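Local coordinates for coat protein (Leviviridae sp., PDB 6YFR), which forms the protein shell of a single-stranded RNA bacteriophage, pairing into dimers that assemble into a virus-like particle, at the interface of chains A and B. Residues are numbered along the deposited sequence; one frame, centred on the assembly and turned at random. Chains: chain A/B, coat protein.

The interface of chains A and B. Residues chain A 5, 20, 35, 52, 54; chain B 100-101, 104, 107-108.
B:Phe104 points its ring from helix 90-107 of chain B into the beta-sheet of chain A, where its edge meets A:Trp20 and one face meets A:Val35. From CB outward, the ring lifts off the helix; CG and both CD atoms lie under A:Val35 CG1, a methyl centred over that face at 3.6 Å from the ring centroid. That methyl gets there because CG1 is anti to the backbone N (chi1 -173°), and the two side chains meet tip to tip. Further out, B:Phe104 CE1 stands over the centre of the A:Trp20 indole face, 3.5 Å from A:Trp20 CE3; the planes stand at 76°, so the phenyl gives its edge and the indole its face. CE2 touches A:Val35 CG2, and B:Phe104 CZ touches A:Val35 CG1, A:Trp20 CD2 and, on the far side, A:Val5 CG2 at 4.0 Å. On the other face of the phenyl, B:Lys107 CD lies offset toward the rim, and the extended lysine chain runs on to bring its amine NZ 3.3 Å from A:Trp20 NE1, above the indole plane on the face that B:Phe104 also meets, and not bonded to it. One turn back along the helix, B:Met101 bends at chi2 and chi3 and lays its CE methyl against A:Ile52 CB at 3.5 Å, while B:Thr100 offers its methyl, CG2, to A:Val35. Repeated by the two-fold, this apolar patch clamps each subunit's helix onto its partner's sheet, as in the phage coat-protein dimer.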
# COMPACT_ATOMS: atom_id res chain seq x y z
N VAL A 5 61.55 35.50 -44.83
CA VAL A 5 60.09 35.51 -44.76
C VAL A 5 59.52 36.47 -45.80
O VAL A 5 60.16 37.45 -46.20
CB VAL A 5 59.58 35.90 -43.35
CG1 VAL A 5 60.00 34.87 -42.32
CG2 VAL A 5 60.11 37.28 -42.97
N TRP A 20 53.56 35.97 -41.70
CA TRP A 20 54.62 35.81 -42.68
C TRP A 20 54.91 34.33 -42.87
O TRP A 20 54.88 33.56 -41.91
CB TRP A 20 55.90 36.51 -42.23
CG TRP A 20 55.80 37.98 -42.04
CD1 TRP A 20 56.26 38.95 -42.88
CD2 TRP A 20 55.21 38.66 -40.93
NE1 TRP A 20 55.99 40.20 -42.36
CE2 TRP A 20 55.34 40.05 -41.16
CE3 TRP A 20 54.57 38.24 -39.75
CZ2 TRP A 20 54.87 41.01 -40.27
CZ3 TRP A 20 54.10 39.20 -38.87
CH2 TRP A 20 54.25 40.56 -39.14
N VAL A 35 55.42 32.86 -39.13
CA VAL A 35 55.57 33.84 -38.06
C VAL A 35 54.28 34.64 -37.98
O VAL A 35 53.83 35.19 -38.99
CB VAL A 35 56.77 34.76 -38.29
CG1 VAL A 35 56.99 35.65 -37.07
CG2 VAL A 35 58.03 33.95 -38.59
N ILE A 52 54.26 37.65 -30.66
CA ILE A 52 54.94 37.12 -31.83
C ILE A 52 55.11 35.62 -31.63
O ILE A 52 55.51 35.18 -30.54
CB ILE A 52 56.31 37.78 -32.07
CG1 ILE A 52 56.18 39.30 -32.17
CG2 ILE A 52 56.96 37.23 -33.34
CD1 ILE A 52 55.75 39.78 -33.53
N VAL A 54 56.56 31.99 -33.60
CA VAL A 54 57.26 31.32 -34.68
C VAL A 54 56.96 29.83 -34.56
O VAL A 54 57.32 29.20 -33.57
CB VAL A 54 58.77 31.59 -34.64
CG1 VAL A 54 59.45 30.87 -35.79
CG2 VAL A 54 59.04 33.08 -34.71
N THR B 100 65.10 34.23 -35.71
CA THR B 100 63.94 34.85 -36.33
C THR B 100 63.12 35.62 -35.31
O THR B 100 62.61 36.71 -35.60
CB THR B 100 63.08 33.78 -37.00
OG1 THR B 100 63.89 32.98 -37.87
CG2 THR B 100 61.96 34.42 -37.81
N MET B 101 63.00 35.08 -34.10
CA MET B 101 62.31 35.78 -33.02
C MET B 101 62.98 37.12 -32.72
O MET B 101 62.31 38.16 -32.63
CB MET B 101 62.29 34.90 -31.77
CG MET B 101 61.55 35.50 -30.59
SD MET B 101 59.79 35.65 -30.92
CE MET B 101 59.67 37.42 -31.02
N PHE B 104 62.47 39.59 -35.52
CA PHE B 104 61.13 40.16 -35.56
C PHE B 104 60.90 41.15 -34.43
O PHE B 104 60.18 42.13 -34.61
CB PHE B 104 60.08 39.04 -35.51
CG PHE B 104 59.54 38.69 -36.86
CD1 PHE B 104 58.34 39.23 -37.29
CD2 PHE B 104 60.24 37.85 -37.71
CE1 PHE B 104 57.83 38.92 -38.54
CE2 PHE B 104 59.74 37.54 -38.96
CZ PHE B 104 58.53 38.07 -39.38
N LYS B 107 62.33 44.09 -35.98
CA LYS B 107 61.60 44.53 -37.16
C LYS B 107 60.28 45.20 -36.80
O LYS B 107 59.89 46.19 -37.44
CB LYS B 107 61.36 43.32 -38.06
CG LYS B 107 60.45 43.53 -39.25
CD LYS B 107 60.16 42.20 -39.93
CE LYS B 107 59.48 42.38 -41.27
NZ LYS B 107 59.15 41.09 -41.93
N ARG B 108 59.59 44.69 -35.79
CA ARG B 108 58.25 45.16 -35.44
C ARG B 108 58.22 45.86 -34.08
O ARG B 108 57.21 45.80 -33.38
CB ARG B 108 57.28 43.98 -35.43
CG ARG B 108 57.32 43.13 -36.69
CD ARG B 108 56.79 43.91 -37.88
NE ARG B 108 55.45 44.42 -37.62
CZ ARG B 108 54.92 45.46 -38.26
NH1 ARG B 108 55.62 46.09 -39.20
NH2 ARG B 108 53.69 45.87 -37.96